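Local coordinates for protein NleG5-1 effector (Enterobacteria phage YYZ-2008, PDB 5VGC) that is a bacterial effector that probably transfers ubiquitin to target proteins through a C-terminal RING/U-box-like domain, at residues M156-M160 against H183-S189. The protein carries 1 engineered substitution. Residues are numbered along the deposited sequence; the frame is centred on the assembly and turned at random.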
loop_
_atom_site.group_PDB
_atom_site.type_symbol
_atom_site.label_atom_id
_atom_site.label_comp_id
_atom_site.label_asym_id
_atom_site.label_seq_id
_atom_site.Cartn_x
_atom_site.Cartn_y
_atom_site.Cartn_z
ATOM N N MET A 156 -9.048 -14.395 23.428
ATOM C CA MET A 156 -8.713 -14.157 22.009
ATOM C C MET A 156 -7.922 -15.318 21.431
ATOM O O MET A 156 -6.984 -15.825 22.064
ATOM C CB MET A 156 -7.911 -12.859 21.816
ATOM C CG MET A 156 -7.636 -12.519 20.358
ATOM S SD MET A 156 -6.661 -11.025 20.152
ATOM C CE MET A 156 -7.942 -9.848 19.951
ATOM N N ARG A 157 -8.298 -15.714 20.221
ATOM C CA ARG A 157 -7.624 -16.797 19.531
ATOM C C ARG A 157 -6.194 -16.413 19.144
ATOM O O ARG A 157 -5.932 -15.248 18.858
ATOM C CB ARG A 157 -8.398 -17.214 18.285
ATOM C CG ARG A 157 -9.697 -17.905 18.656
ATOM C CD ARG A 157 -10.723 -17.855 17.555
ATOM N NE ARG A 157 -10.407 -18.786 16.489
ATOM C CZ ARG A 157 -11.044 -18.836 15.334
ATOM N NH1 ARG A 157 -12.047 -17.995 15.065
ATOM N NH2 ARG A 157 -10.660 -19.740 14.445
ATOM N N ASN A 158 -5.292 -17.404 19.150
ATOM C CA ASN A 158 -3.893 -17.183 18.826
ATOM C C ASN A 158 -3.636 -16.732 17.395
ATOM O O ASN A 158 -2.610 -16.120 17.119
ATOM C CB ASN A 158 -3.055 -18.434 19.121
ATOM C CG ASN A 158 -2.815 -18.635 20.600
ATOM O OD1 ASN A 158 -3.506 -18.025 21.443
ATOM N ND2 ASN A 158 -1.841 -19.493 20.931
ATOM N N SER A 159 -4.564 -17.030 16.495
ATOM C CA SER A 159 -4.495 -16.599 15.106
ATOM C C SER A 159 -5.870 -16.731 14.430
ATOM O O SER A 159 -6.811 -17.228 15.032
ATOM C CB SER A 159 -3.436 -17.406 14.355
ATOM O OG SER A 159 -3.913 -18.715 14.055
ATOM N N MET A 160 -5.968 -16.293 13.178
ATOM C CA MET A 160 -7.222 -16.330 12.422
ATOM C C MET A 160 -7.956 -17.670 12.514
ATOM O O MET A 160 -9.170 -17.690 12.694
ATOM C CB MET A 160 -6.985 -15.965 10.949
ATOM C CG MET A 160 -8.244 -15.484 10.236
ATOM S SD MET A 160 -9.009 -14.058 11.033
ATOM C CE MET A 160 -8.012 -12.738 10.332
ATOM N N HIS A 183 -1.488 -8.688 16.270
ATOM C CA HIS A 183 -1.753 -9.730 17.259
ATOM C C HIS A 183 -0.412 -10.114 17.854
ATOM O O HIS A 183 0.518 -10.433 17.100
ATOM C CB HIS A 183 -2.425 -10.948 16.583
ATOM C CG HIS A 183 -2.907 -11.992 17.539
ATOM N ND1 HIS A 183 -2.061 -12.693 18.368
ATOM C CD2 HIS A 183 -4.149 -12.463 17.796
ATOM C CE1 HIS A 183 -2.755 -13.538 19.106
ATOM N NE2 HIS A 183 -4.026 -13.416 18.780
ATOM N N PRO A 184 -0.286 -10.079 19.202
ATOM C CA PRO A 184 1.052 -10.302 19.801
ATOM C C PRO A 184 1.756 -11.619 19.453
ATOM O O PRO A 184 2.975 -11.668 19.516
ATOM C CB PRO A 184 0.807 -10.160 21.307
ATOM C CG PRO A 184 -0.675 -10.221 21.484
ATOM C CD PRO A 184 -1.270 -9.680 20.218
ATOM N N LEU A 185 1.009 -12.656 19.089
ATOM C CA LEU A 185 1.577 -13.944 18.660
ATOM C C LEU A 185 1.708 -14.060 17.141
ATOM O O LEU A 185 2.818 -14.157 16.611
ATOM C CB LEU A 185 0.738 -15.106 19.200
ATOM C CG LEU A 185 0.784 -15.387 20.709
ATOM C CD1 LEU A 185 -0.122 -16.562 21.068
ATOM C CD2 LEU A 185 2.215 -15.655 21.138
ATOM N N SER A 186 0.588 -14.048 16.435
ATOM C CA SER A 186 0.611 -14.291 14.986
ATOM C C SER A 186 1.045 -13.080 14.154
ATOM O O SER A 186 1.390 -13.239 12.977
ATOM C CB SER A 186 -0.763 -14.799 14.502
ATOM O OG SER A 186 -1.739 -13.779 14.516
ATOM N N ARG A 187 1.016 -11.886 14.755
ATOM C CA ARG A 187 1.253 -10.610 14.056
ATOM C C ARG A 187 0.225 -10.278 12.946
ATOM O O ARG A 187 0.454 -9.379 12.127
ATOM C CB ARG A 187 2.680 -10.495 13.523
ATOM C CG ARG A 187 3.733 -11.131 14.398
ATOM C CD ARG A 187 3.812 -10.586 15.794
ATOM N NE ARG A 187 4.239 -9.190 15.825
ATOM C CZ ARG A 187 4.260 -8.410 16.911
ATOM N NH1 ARG A 187 3.868 -8.868 18.113
ATOM N NH2 ARG A 187 4.677 -7.143 16.808
ATOM N N GLU A 188 -0.910 -10.982 12.935
ATOM C CA GLU A 188 -1.996 -10.695 12.014
ATOM C C GLU A 188 -2.764 -9.495 12.566
ATOM O O GLU A 188 -2.604 -9.111 13.735
ATOM C CB GLU A 188 -2.957 -11.886 11.919
ATOM C CG GLU A 188 -2.339 -13.169 11.388
ATOM C CD GLU A 188 -3.194 -14.414 11.622
ATOM O OE1 GLU A 188 -3.979 -14.445 12.574
ATOM O OE2 GLU A 188 -3.079 -15.390 10.843
ATOM N N SER A 189 -3.596 -8.901 11.719
ATOM C CA SER A 189 -4.512 -7.860 12.162
ATOM C C SER A 189 -5.582 -8.514 13.019
ATOM O O SER A 189 -6.112 -9.566 12.667
ATOM C CB SER A 189 -5.128 -7.118 10.976
ATOM O OG SER A 189 -4.349 -5.970 10.657
#
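Two side chains of the loop 183-189 bond to the backbone of 156-160, where strand 152-157 ends: His-183 donates to a carbonyl and Glu-188 accepts from an N-H. His-183 NE2 donates to Arg-157 O at 2.6 Å, meeting a lone pair in the carbonyl plane, although the oxygen lies 23° out of the imidazole plane. The other ring nitrogen, ND1, accepts the backbone N-H of Leu-185 at 3.2 Å, within 3° of the ring plane. The imidazole reaches across to the strand end because chi1 is near 180° (-172°), which carries CG away from the main-chain N. Further along, Met-160 N donates to Glu-188 OE1 at 2.8 Å; OE1 receives it on its syn lone pair, the side of the other carboxylate oxygen, and a weak bond from Ser-186 OG reaches the same atom.

The remaining contacts are van der Waals. One involves a polar atom: Asn-158 O sits over one face of the imidazole, displaced toward its rim and 3.3 Å from His-183 CE1, without a hydrogen bond to it. Met-156 SD approaches the ring obliquely, 4.3 Å from its centroid, in a sulfur-aromatic contact. The methyl CD1 of Leu-185 rests over the face of the Asn-158 amide, 3.4 Å from both CG and ND2, while the CB atoms of Ser-159 and Ser-186 meet at 3.7 Å. The buried Met-156 side chain also packs on Leu-173 and Ile-195, linking the contact to helix 170-178 and strand 195-196 within a domain assigned to the RING clan.

With both ring nitrogens engaged, the rotation of His-183 is fixed. Donation from NE2 and acceptance at ND1 are consistent with a neutral imidazole protonated on NE2. The His-183 and Glu-188 bonds across the contact join the loop following helix 170-178 to the strand end, both through main-chain groups of 156-160.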